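Local atomic coordinates of alpha,alpha-trehalose-phosphate synthase (UDP-forming) (PDB entry 5UOF), a protein that belongs to glycosyltransferase family 20 and has the two-domain GT-B fold, in which two Rossmann-like domains face each other across a cleft. Residues 48-53 with 80-85; 214-217 with 221-224; 290-295 with 333-338; 377-382 with 443-448. All coordinates share one frame; numbering follows the deposited sequence. Where two conformers were deposited one is given.

Contact 1: 48-53 with 80-85; sequences FGWNGE and RDYDQY
W50 lies on a short strand segment (50-51), between corners of the chain at G49 and G52, and faces Y82 on the helix 79-86. Only these two rings meet; the backbones stay apart. Both side chains leave with CG trans to the backbone N (chi1 -174° in W50), which carries the rings into the space between strand and helix. CH2, on the six-membered ring of W50, comes up to the rim of the Y82 ring, 3.6 Å from Y82 CE1 and 3.8 Å from Y82 CD1. The ring planes are inclined at 53°, and the touch is apolar. The indole is held by its own loop. W50 NE1 donates to E53 O at 2.7 Å, close to the indole plane, although the donor lies above the plane of the E53 carbonyl. CA of G52 rests over the centre of one indole face. The bend from N51 to E53 contains an Asx turn, N51 OD1 accepting from E53 N at 3.0 Å, which probably helps to place the carbonyl that holds the indole. Around the pair, Y86 of the same helix meets both rings and L77 of strand 70-77 touches W50. G49 is tied by backbone bonds to A73 and V75 of that strand. The helix itself leans on helix 109-127, where R117 forms a salt bridge with D81 and M121 and L122 take up D81 and Y85.

Contact 2: 214-217 with 221-224; sequences TASE and LHAH
T214 and H222 face each other as an antiparallel hydrogen-bonded pair. T214 N donates to H222 O at 3.1 Å, and H222 N returns the bond to T214 O at 2.8 Å, the second one almost straight at 172°. L221 CA also points its hydrogen at T214 O, a CA-H...O contact of 3.5 Å. On the sheet face that carries T214 and H222, the threonine hydroxyl comes near the base of the histidine side chain, OG1 being 4.1 Å from H222 CB. A215 is next and forms a non-hydrogen-bonded pair with L221, whose side chains lie on the other face; there A215 CB meets L221 CD1 at 4.0 Å. Strands 213-215 and 221-223 form a beta hairpin, and 213-215 is an edge strand, within this chain, of the mixed sheet in the N-terminal Rossmann-like domain of the GT-B fold. Helix 197-209 packs on the face of A215 and L221, with F203 and I207 against the leucine. S216 has already left the strand, yet its hydroxyl still reaches across: H222 NE2 donates to S216 OG at 2.8 Å, the oxygen only 6° out of the imidazole plane. The histidine has CG trans to its carbonyl carbon (chi1 -60°), which swings the ring back toward the turn to meet it. S216 OG is also hydrogen-bonded to D218 OD1, joining the histidine to the loop through one oxygen.

Contact 3: 290-295 with 333-338; sequences MLANAP and GRFSQL
This is a packing contact between the C-terminal ends of two helices, 280-293 and 314-335, at the outer end of the C-terminal Rossmann-like domain; L291 and A292 meet R334 and F335. The phenyl ring of F335 is its centrepiece, covered on both faces. L291 CB stands over one face as a CH-pi contact, 4.0 Å from the ring centroid and 16° off the normal. Farther along the leucine, CD1 touches F335 CD2 at 3.8 Å. The opposite face is taken by R334 of the phenylalanine's own helix, whose CG sits above the ring centre, so the ring is sandwiched between a leucine and an arginine stem. Extended from CG to NE, the arginine chain runs on across the phenyl and brings its guanidinium to A292, with NH2 3.6 Å from A292 CB. The same alanine approaches CZ: A292 CB lies 4.1 Å from F335 CZ, and A292 N 3.8 Å from it. The charged end has its polar partner one turn back along the other helix, where E288 forms a salt bridge with R334 NH1; this probably helps to keep the arginine stretched over the phenyl. The helices are the connections of two consecutive beta-alpha-beta crossovers, 280-293 joining strand 266-271 to 301-306 and 314-335 joining 301-306 to 343-346 of the parallel sheet. Q298 and P342, in the loops that follow the helices, close around F335, while A294 touches E424 of helix 416-428.

Contact 4: 377-382 with 443-448; sequences VAKEYV and ARLRAN. With EDO (1,2-ethanediol), chain G.
L445 and K379 both carry CG trans to the carbonyl carbon (chi1 -64° and -60°), and the lysine then runs fully extended, so that its aliphatic stem crosses the end of the leucine before the amine emerges. The two branches of L445 divide the work. CD2 lies against the stem, 3.7 Å from K379 CG, while CD1 packs on V382 CG1 at 3.7 Å and nears the backbone K379 O at 3.6 Å. L445 is thus wedged against one turn of helix 376-384, with L405 and P239 as further apolar neighbours. At the far end of the stem, K379 NZ and N448 ND2 stand 4.1 Å apart, two donors that share one carboxylate, E404 OE1 in a salt bridge with the lysine and OE2 accepting from the asparagine, which also donates to P234 O. A water that accepts from K379 NZ at 2.8 Å and lies 2.7 Å from N448 O probably adds a second link, and I235 O also accepts from the buried amine. On the outer side is a 1,2-ethanediol, probably from the crystallisation liquor; its O2 donates to R446 O at 2.7 Å. Here the end of helix 431-447 is fastened to helix 376-384 of the C-terminal Rossmann-like domain, beside the chain 234-240 that follows the N-terminal sheet, a meeting consistent with the interdomain region of a GT-B fold.

How the contacts relate
The four contacts follow one another along the chain without touching. Contacts 1 and 2 belong to the N-terminal domain, their centres about 35 Å apart, with contact 2 on an outermost strand of its mixed sheet. Contact 3 lies at the far end of the C-terminal domain, with its centre about 57 Å from that of contact 2. Contact 4 is the most central, about 14 Å from the centre of the chain, and its centre is 32 to 33 Å from each of the others. It is also near the sodium ion bound by R360, S362 and Q385: the side chain of V382 is about 10 Å away, and its neighbour Y381 is hydrogen-bonded to S362 and Q385.

Contact 1: 48-53 with 80-85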
loop_
_atom_site.group_PDB
_atom_site.type_symbol
_atom_site.label_atom_id
_atom_site.label_comp_id
_atom_site.label_asym_id
_atom_site.label_seq_id
_atom_site.Cartn_x
_atom_site.Cartn_y
_atom_site.Cartn_z
ATOM N N PHE A 48 27.323 -1.331 -20.339
ATOM C CA PHE A 48 26.403 -1.474 -21.452
ATOM C C PHE A 48 25.114 -0.730 -21.145
ATOM O O PHE A 48 24.593 -0.818 -20.031
ATOM C CB PHE A 48 26.118 -2.962 -21.717
ATOM C CG PHE A 48 25.010 -3.210 -22.697
ATOM C CD1 PHE A 48 25.270 -3.265 -24.065
ATOM C CD2 PHE A 48 23.716 -3.436 -22.257
ATOM C CE1 PHE A 48 24.247 -3.508 -24.964
ATOM C CE2 PHE A 48 22.691 -3.683 -23.154
ATOM C CZ PHE A 48 22.957 -3.715 -24.508
ATOM N N GLY A 49 24.607 -0.000 -22.133
ATOM C CA GLY A 49 23.345 0.691 -21.966
ATOM C C GLY A 49 23.130 1.730 -23.051
ATOM O O GLY A 49 23.854 1.779 -24.050
ATOM N N TRP A 50 22.123 2.570 -22.815
ATOM C CA TRP A 50 21.726 3.616 -23.752
ATOM C C TRP A 50 22.778 4.715 -23.834
ATOM O O TRP A 50 23.385 5.093 -22.827
ATOM C CB TRP A 50 20.401 4.219 -23.290
ATOM C CG TRP A 50 19.781 5.212 -24.218
ATOM C CD1 TRP A 50 19.828 5.209 -25.578
ATOM C CD2 TRP A 50 18.991 6.347 -23.844
ATOM N NE1 TRP A 50 19.118 6.277 -26.079
ATOM C CE2 TRP A 50 18.591 6.988 -25.032
ATOM C CE3 TRP A 50 18.585 6.884 -22.614
ATOM C CZ2 TRP A 50 17.806 8.144 -25.032
ATOM C CZ3 TRP A 50 17.803 8.032 -22.614
ATOM C CH2 TRP A 50 17.427 8.650 -23.815
ATOM N N ASN A 51 22.969 5.258 -25.038
ATOM C CA ASN A 51 23.858 6.398 -25.229
ATOM C C ASN A 51 23.140 7.742 -25.109
ATOM O O ASN A 51 23.760 8.784 -25.350
ATOM C CB ASN A 51 24.582 6.304 -26.587
ATOM C CG ASN A 51 23.625 6.224 -27.772
ATOM O OD1 ASN A 51 22.419 6.414 -27.633
ATOM N ND2 ASN A 51 24.171 5.941 -28.952
ATOM N N GLY A 52 21.858 7.750 -24.737
ATOM C CA GLY A 52 21.124 8.992 -24.630
ATOM C C GLY A 52 20.590 9.551 -25.935
ATOM O O GLY A 52 19.960 10.617 -25.915
ATOM N N GLU A 53 20.797 8.869 -27.058
ATOM C CA GLU A 53 20.385 9.362 -28.364
ATOM C C GLU A 53 19.170 8.599 -28.873
ATOM O O GLU A 53 18.982 7.417 -28.568
ATOM C CB GLU A 53 21.516 9.233 -29.392
ATOM C CG GLU A 53 22.886 9.689 -28.912
ATOM C CD GLU A 53 23.085 11.189 -29.012
ATOM O OE1 GLU A 53 22.171 11.948 -28.621
ATOM O OE2 GLU A 53 24.161 11.612 -29.489
ATOM N N ARG A 80 10.051 4.473 -30.499
ATOM C CA ARG A 80 9.198 3.411 -29.977
ATOM C C ARG A 80 9.870 2.681 -28.824
ATOM O O ARG A 80 9.223 2.378 -27.816
ATOM C CB ARG A 80 8.837 2.429 -31.086
ATOM C CG ARG A 80 8.152 1.159 -30.600
ATOM C CD ARG A 80 7.630 0.343 -31.776
ATOM N NE ARG A 80 6.894 -0.847 -31.354
ATOM C CZ ARG A 80 7.332 -2.095 -31.504
ATOM N NH1 ARG A 80 8.510 -2.327 -32.075
ATOM N NH2 ARG A 80 6.588 -3.114 -31.088
ATOM N N ASP A 81 11.166 2.383 -28.958
ATOM C CA ASP A 81 11.891 1.739 -27.865
ATOM C C ASP A 81 11.988 2.658 -26.651
ATOM O O ASP A 81 11.792 2.214 -25.512
ATOM C CB ASP A 81 13.286 1.320 -28.329
ATOM C CG ASP A 81 13.256 0.159 -29.311
ATOM O OD1 ASP A 81 12.191 -0.484 -29.449
ATOM O OD2 ASP A 81 14.297 -0.109 -29.940
ATOM N N TYR A 82 12.287 3.941 -26.874
ATOM C CA TYR A 82 12.336 4.894 -25.769
ATOM C C TYR A 82 11.004 4.954 -25.035
ATOM O O TYR A 82 10.965 4.953 -23.799
ATOM C CB TYR A 82 12.713 6.291 -26.273
ATOM C CG TYR A 82 12.710 7.325 -25.166
ATOM C CD1 TYR A 82 13.856 7.567 -24.416
ATOM C CD2 TYR A 82 11.556 8.043 -24.854
ATOM C CE1 TYR A 82 13.859 8.503 -23.395
ATOM C CE2 TYR A 82 11.547 8.975 -23.831
ATOM C CZ TYR A 82 12.702 9.200 -23.105
ATOM O OH TYR A 82 12.704 10.127 -22.087
ATOM N N ASP A 83 9.899 5.036 -25.781
ATOM C CA ASP A 83 8.593 5.150 -25.134
ATOM C C ASP A 83 8.271 3.908 -24.318
ATOM O O ASP A 83 7.783 4.012 -23.187
ATOM C CB ASP A 83 7.501 5.408 -26.173
ATOM C CG ASP A 83 7.529 6.833 -26.718
ATOM O OD1 ASP A 83 8.179 7.705 -26.103
ATOM O OD2 ASP A 83 6.888 7.080 -27.762
ATOM N N GLN A 84 8.537 2.720 -24.868
ATOM C CA GLN A 84 8.212 1.487 -24.154
ATOM C C GLN A 84 9.103 1.261 -22.939
ATOM O O GLN A 84 8.696 0.555 -22.008
ATOM C CB GLN A 84 8.302 0.293 -25.112
ATOM C CG GLN A 84 7.271 0.354 -26.234
ATOM C CD GLN A 84 7.234 -0.901 -27.094
ATOM O OE1 GLN A 84 8.240 -1.595 -27.244
ATOM N NE2 GLN A 84 6.068 -1.193 -27.665
ATOM N N TYR A 85 10.301 1.850 -22.922
ATOM C CA TYR A 85 11.235 1.721 -21.813
ATOM C C TYR A 85 10.981 2.771 -20.733
ATOM O O TYR A 85 10.961 2.439 -19.548
ATOM C CB TYR A 85 12.671 1.825 -22.339
ATOM C CG TYR A 85 13.777 1.487 -21.350
ATOM C CD1 TYR A 85 14.153 2.385 -20.348
ATOM C CD2 TYR A 85 14.482 0.290 -21.451
ATOM C CE1 TYR A 85 15.190 2.087 -19.459
ATOM C CE2 TYR A 85 15.512 -0.018 -20.569
ATOM C CZ TYR A 85 15.868 0.884 -19.582
ATOM O OH TYR A 85 16.902 0.576 -18.718
#

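Contact 2: 214-217 with 221-224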
loop_
_atom_site.group_PDB
_atom_site.type_symbol
_atom_site.label_atom_id
_atom_site.label_comp_id
_atom_site.label_asym_id
_atom_site.label_seq_id
_atom_site.Cartn_x
_atom_site.Cartn_y
_atom_site.Cartn_z
ATOM N N THR A 214 11.513 -21.743 -0.984
ATOM C CA THR A 214 11.886 -21.963 0.402
ATOM C C THR A 214 13.256 -21.359 0.654
ATOM O O THR A 214 14.091 -21.272 -0.249
ATOM C CB THR A 214 11.926 -23.462 0.733
ATOM O OG1 THR A 214 12.782 -24.123 -0.204
ATOM C CG2 THR A 214 10.536 -24.072 0.648
ATOM N N ALA A 215 13.480 -20.947 1.894
ATOM C CA ALA A 215 14.803 -20.533 2.329
ATOM C C ALA A 215 15.524 -21.747 2.901
ATOM O O ALA A 215 14.946 -22.508 3.682
ATOM C CB ALA A 215 14.707 -19.415 3.369
ATOM N N SER A 216 16.768 -21.948 2.484
ATOM C CA SER A 216 17.570 -23.011 3.063
ATOM C C SER A 216 18.356 -22.464 4.254
ATOM O O SER A 216 18.284 -21.276 4.587
ATOM C CB SER A 216 18.484 -23.635 2.008
ATOM O OG SER A 216 19.213 -22.652 1.298
ATOM N N GLU A 217 19.120 -23.351 4.903
ATOM C CA GLU A 217 19.806 -22.989 6.143
ATOM C C GLU A 217 20.759 -21.817 5.940
ATOM O O GLU A 217 20.887 -20.952 6.815
ATOM C CB GLU A 217 20.557 -24.201 6.696
ATOM N N LEU A 221 17.546 -18.537 -1.299
ATOM C CA LEU A 221 16.178 -18.828 -1.706
ATOM C C LEU A 221 16.198 -19.838 -2.843
ATOM O O LEU A 221 16.945 -19.674 -3.815
ATOM C CB LEU A 221 15.444 -17.559 -2.139
ATOM C CG LEU A 221 14.426 -17.016 -1.137
ATOM C CD1 LEU A 221 15.021 -16.982 0.261
ATOM C CD2 LEU A 221 13.948 -15.630 -1.549
ATOM N N HIS A 222 15.386 -20.881 -2.718
ATOM C CA HIS A 222 15.238 -21.892 -3.758
ATOM C C HIS A 222 13.865 -21.709 -4.387
ATOM O O HIS A 222 12.846 -22.000 -3.753
ATOM C CB HIS A 222 15.407 -23.291 -3.181
ATOM C CG HIS A 222 16.740 -23.511 -2.543
ATOM N ND1 HIS A 222 17.723 -24.286 -3.120
ATOM C CD2 HIS A 222 17.264 -23.035 -1.388
ATOM C CE1 HIS A 222 18.791 -24.287 -2.343
ATOM N NE2 HIS A 222 18.540 -23.535 -1.286
ATOM N N ALA A 223 13.839 -21.222 -5.624
ATOM C CA ALA A 223 12.580 -20.866 -6.261
ATOM C C ALA A 223 12.767 -20.851 -7.768
ATOM O O ALA A 223 13.833 -20.481 -8.272
ATOM C CB ALA A 223 12.068 -19.500 -5.773
ATOM N N HIS A 224 11.702 -21.239 -8.476
ATOM C CA HIS A 224 11.688 -21.280 -9.937
ATOM C C HIS A 224 12.892 -22.050 -10.478
ATOM O O HIS A 224 13.530 -21.648 -11.455
ATOM C CB HIS A 224 11.627 -19.870 -10.525
ATOM C CG HIS A 224 10.318 -19.178 -10.299
ATOM N ND1 HIS A 224 9.177 -19.490 -11.009
ATOM C CD2 HIS A 224 9.967 -18.193 -9.437
ATOM C CE1 HIS A 224 8.183 -18.724 -10.598
ATOM N NE2 HIS A 224 8.635 -17.928 -9.645
#

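Contact 3: 290-295 with 333-338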
loop_
_atom_site.group_PDB
_atom_site.type_symbol
_atom_site.label_atom_id
_atom_site.label_comp_id
_atom_site.label_asym_id
_atom_site.label_seq_id
_atom_site.Cartn_x
_atom_site.Cartn_y
_atom_site.Cartn_z
ATOM N N MET A 290 4.486 25.008 11.502
ATOM C CA MET A 290 5.461 25.409 12.507
ATOM C C MET A 290 5.454 26.922 12.706
ATOM O O MET A 290 5.489 27.406 13.840
ATOM C CB MET A 290 6.853 24.920 12.113
ATOM C CG MET A 290 7.839 24.985 13.263
ATOM S SD MET A 290 9.481 25.379 12.662
ATOM C CE MET A 290 9.262 27.090 12.172
ATOM N N LEU A 291 5.399 27.687 11.611
ATOM C CA LEU A 291 5.399 29.141 11.730
ATOM C C LEU A 291 4.146 29.649 12.426
ATOM O O LEU A 291 4.192 30.675 13.118
ATOM C CB LEU A 291 5.518 29.784 10.349
ATOM C CG LEU A 291 6.830 29.549 9.604
ATOM C CD1 LEU A 291 6.704 30.152 8.219
ATOM C CD2 LEU A 291 8.010 30.170 10.369
ATOM N N ALA A 292 3.016 28.961 12.234
ATOM C CA ALA A 292 1.788 29.329 12.935
ATOM C C ALA A 292 1.867 28.965 14.413
ATOM O O ALA A 292 1.414 29.733 15.273
ATOM C CB ALA A 292 0.595 28.635 12.277
ATOM N N ASN A 293 2.442 27.799 14.725
ATOM C CA ASN A 293 2.495 27.317 16.106
ATOM C C ASN A 293 3.542 28.053 16.929
ATOM O O ASN A 293 3.374 28.212 18.143
ATOM C CB ASN A 293 2.810 25.820 16.143
ATOM C CG ASN A 293 1.697 24.966 15.582
ATOM O OD1 ASN A 293 0.545 25.399 15.489
ATOM N ND2 ASN A 293 2.033 23.731 15.221
ATOM N N ALA A 294 4.635 28.474 16.303
ATOM C CA ALA A 294 5.762 29.105 16.989
ATOM C C ALA A 294 6.035 30.409 16.260
ATOM O O ALA A 294 6.997 30.515 15.482
ATOM C CB ALA A 294 6.989 28.192 17.000
ATOM N N PRO A 295 5.191 31.422 16.464
ATOM C CA PRO A 295 5.303 32.633 15.640
ATOM C C PRO A 295 6.580 33.408 15.871
ATOM O O PRO A 295 6.914 34.263 15.044
ATOM C CB PRO A 295 4.064 33.448 16.034
ATOM C CG PRO A 295 3.650 32.910 17.362
ATOM C CD PRO A 295 4.026 31.467 17.368
ATOM N N GLY A 333 2.092 34.235 0.964
ATOM C CA GLY A 333 1.083 35.263 1.148
ATOM C C GLY A 333 0.669 35.398 2.601
ATOM O O GLY A 333 0.383 36.502 3.075
ATOM N N ARG A 334 0.659 34.281 3.328
ATOM C CA ARG A 334 0.233 34.297 4.723
ATOM C C ARG A 334 1.265 34.970 5.620
ATOM O O ARG A 334 0.906 35.779 6.485
ATOM C CB ARG A 334 -0.030 32.872 5.203
ATOM C CG ARG A 334 -0.536 32.797 6.646
ATOM C CD ARG A 334 -0.927 31.374 7.035
ATOM N NE ARG A 334 -1.369 31.357 8.430
ATOM C CZ ARG A 334 -1.567 30.258 9.149
ATOM N NH1 ARG A 334 -1.363 29.062 8.615
ATOM N NH2 ARG A 334 -1.959 30.364 10.415
ATOM N N PHE A 335 2.552 34.649 5.434
ATOM C CA PHE A 335 3.573 34.997 6.412
ATOM C C PHE A 335 4.603 36.014 5.942
ATOM O O PHE A 335 5.358 36.519 6.781
ATOM C CB PHE A 335 4.318 33.731 6.871
ATOM C CG PHE A 335 3.484 32.812 7.727
ATOM C CD1 PHE A 335 2.944 33.261 8.927
ATOM C CD2 PHE A 335 3.244 31.505 7.331
ATOM C CE1 PHE A 335 2.170 32.422 9.714
ATOM C CE2 PHE A 335 2.471 30.660 8.115
ATOM C CZ PHE A 335 1.940 31.121 9.312
ATOM N N SER A 336 4.686 36.327 4.648
ATOM C CA SER A 336 5.823 37.127 4.201
ATOM C C SER A 336 5.773 38.543 4.762
ATOM O O SER A 336 4.710 39.078 5.095
ATOM C CB SER A 336 5.907 37.190 2.673
ATOM O OG SER A 336 4.770 37.802 2.114
ATOM N N GLN A 337 6.954 39.139 4.875
ATOM C CA GLN A 337 7.102 40.526 5.276
ATOM C C GLN A 337 8.003 41.226 4.261
ATOM O O GLN A 337 8.550 40.601 3.344
ATOM C CB GLN A 337 7.657 40.633 6.709
ATOM C CG GLN A 337 6.776 39.946 7.770
ATOM C CD GLN A 337 5.408 40.616 7.960
ATOM O OE1 GLN A 337 5.202 41.771 7.574
ATOM N NE2 GLN A 337 4.470 39.885 8.559
ATOM N N LEU A 338 8.149 42.538 4.450
ATOM C CA LEU A 338 8.898 43.384 3.527
ATOM C C LEU A 338 10.249 42.790 3.154
ATOM O O LEU A 338 10.685 42.896 2.004
ATOM C CB LEU A 338 9.104 44.760 4.152
ATOM C CG LEU A 338 8.451 45.941 3.454
ATOM C CD1 LEU A 338 9.036 47.201 4.039
ATOM C CD2 LEU A 338 8.687 45.863 1.956
#

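Contact 4: 377-382 with 443-448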
loop_
_atom_site.group_PDB
_atom_site.type_symbol
_atom_site.label_atom_id
_atom_site.label_comp_id
_atom_site.label_asym_id
_atom_site.label_seq_id
_atom_site.Cartn_x
_atom_site.Cartn_y
_atom_site.Cartn_z
ATOM N N VAL A 377 20.190 12.325 -0.570
ATOM C CA VAL A 377 20.239 13.691 -0.046
ATOM C C VAL A 377 20.356 13.677 1.475
ATOM O O VAL A 377 21.109 14.465 2.050
ATOM C CB VAL A 377 19.021 14.507 -0.528
ATOM C CG1 VAL A 377 18.815 15.748 0.334
ATOM C CG2 VAL A 377 19.209 14.900 -1.992
ATOM N N ALA A 378 19.642 12.766 2.153
ATOM C CA ALA A 378 19.769 12.693 3.611
ATOM C C ALA A 378 21.211 12.408 4.032
ATOM O O ALA A 378 21.726 13.027 4.969
ATOM C CB ALA A 378 18.820 11.632 4.174
ATOM N N LYS A 379 21.889 11.493 3.331
ATOM C CA LYS A 379 23.259 11.155 3.696
ATOM C C LYS A 379 24.212 12.288 3.332
ATOM O O LYS A 379 25.130 12.611 4.105
ATOM C CB LYS A 379 23.668 9.842 3.011
ATOM C CG LYS A 379 22.761 8.657 3.416
ATOM C CD LYS A 379 23.315 7.319 2.965
ATOM C CE LYS A 379 22.509 6.149 3.587
ATOM N NZ LYS A 379 23.057 4.798 3.207
ATOM N N GLU A 380 24.004 12.897 2.160
ATOM C CA GLU A 380 24.800 14.050 1.743
ATOM C C GLU A 380 24.636 15.214 2.707
ATOM O O GLU A 380 25.603 15.943 2.981
ATOM C CB GLU A 380 24.395 14.494 0.340
ATOM C CG GLU A 380 24.753 13.485 -0.735
ATOM C CD GLU A 380 23.961 13.676 -2.020
ATOM O OE1 GLU A 380 23.176 14.637 -2.111
ATOM O OE2 GLU A 380 24.139 12.863 -2.948
ATOM N N TYR A 381 23.416 15.412 3.220
ATOM C CA TYR A 381 23.192 16.490 4.175
ATOM C C TYR A 381 24.074 16.311 5.409
ATOM O O TYR A 381 24.789 17.234 5.819
ATOM C CB TYR A 381 21.708 16.566 4.572
ATOM C CG TYR A 381 21.523 17.740 5.492
ATOM C CD1 TYR A 381 21.404 19.021 4.977
ATOM C CD2 TYR A 381 21.572 17.575 6.875
ATOM C CE1 TYR A 381 21.306 20.117 5.816
ATOM C CE2 TYR A 381 21.453 18.666 7.729
ATOM C CZ TYR A 381 21.332 19.940 7.185
ATOM O OH TYR A 381 21.252 21.034 8.015
ATOM N N VAL A 382 24.044 15.120 6.009
ATOM C CA VAL A 382 24.862 14.864 7.197
ATOM C C VAL A 382 26.337 15.035 6.865
ATOM O O VAL A 382 27.089 15.705 7.587
ATOM C CB VAL A 382 24.572 13.455 7.745
ATOM C CG1 VAL A 382 25.553 13.079 8.861
ATOM C CG2 VAL A 382 23.125 13.356 8.235
ATOM N N ALA A 443 29.158 8.330 11.968
ATOM C CA ALA A 443 29.810 7.042 12.171
ATOM C C ALA A 443 29.158 5.965 11.315
ATOM O O ALA A 443 29.851 5.122 10.736
ATOM C CB ALA A 443 29.776 6.661 13.649
ATOM N N ARG A 444 27.827 5.994 11.203
ATOM C CA ARG A 444 27.141 5.043 10.331
ATOM C C ARG A 444 27.507 5.271 8.867
ATOM O O ARG A 444 27.720 4.309 8.113
ATOM C CB ARG A 444 25.624 5.145 10.531
ATOM C CG ARG A 444 25.123 4.746 11.929
ATOM C CD ARG A 444 25.437 3.284 12.275
ATOM N NE ARG A 444 24.843 2.330 11.337
ATOM C CZ ARG A 444 23.649 1.758 11.484
ATOM N NH1 ARG A 444 22.891 2.043 12.537
ATOM N NH2 ARG A 444 23.213 0.897 10.567
ATOM N N LEU A 445 27.583 6.534 8.438
ATOM C CA LEU A 445 27.961 6.798 7.047
ATOM C C LEU A 445 29.360 6.287 6.758
ATOM O O LEU A 445 29.631 5.771 5.669
ATOM C CB LEU A 445 27.891 8.290 6.733
ATOM C CG LEU A 445 26.509 8.940 6.822
ATOM C CD1 LEU A 445 26.610 10.431 6.551
ATOM C CD2 LEU A 445 25.565 8.281 5.814
ATOM N N ARG A 446 30.273 6.437 7.723
ATOM C CA ARG A 446 31.650 6.019 7.486
ATOM C C ARG A 446 31.797 4.505 7.487
ATOM O O ARG A 446 32.722 3.980 6.855
ATOM C CB ARG A 446 32.567 6.638 8.532
ATOM C CG ARG A 446 32.819 8.122 8.314
ATOM C CD ARG A 446 33.698 8.679 9.428
ATOM N NE ARG A 446 34.163 10.024 9.123
ATOM C CZ ARG A 446 34.456 10.942 10.043
ATOM N NH1 ARG A 446 34.316 10.668 11.337
ATOM N NH2 ARG A 446 34.877 12.141 9.664
ATOM N N ALA A 447 30.924 3.797 8.198
ATOM C CA ALA A 447 30.993 2.344 8.270
ATOM C C ALA A 447 30.268 1.667 7.121
ATOM O O ALA A 447 30.429 0.459 6.932
ATOM C CB ALA A 447 30.420 1.840 9.594
ATOM N N ASN A 448 29.473 2.413 6.362
ATOM C CA ASN A 448 28.810 1.896 5.169
ATOM C C ASN A 448 28.965 2.928 4.054
ATOM O O ASN A 448 27.991 3.455 3.515
ATOM C CB ASN A 448 27.335 1.592 5.435
ATOM C CG ASN A 448 26.635 1.075 4.208
ATOM O OD1 ASN A 448 27.247 0.369 3.406
ATOM N ND2 ASN A 448 25.367 1.457 4.020
HETATM C C1 EDO G . 34.588 0.871 4.241
HETATM O O1 EDO G . 35.175 2.087 3.752
HETATM C C2 EDO G . 33.603 1.179 5.367
HETATM O O2 EDO G . 32.607 2.116 4.923
HETATM O O HOH W 1 25.688 4.792 4.178
#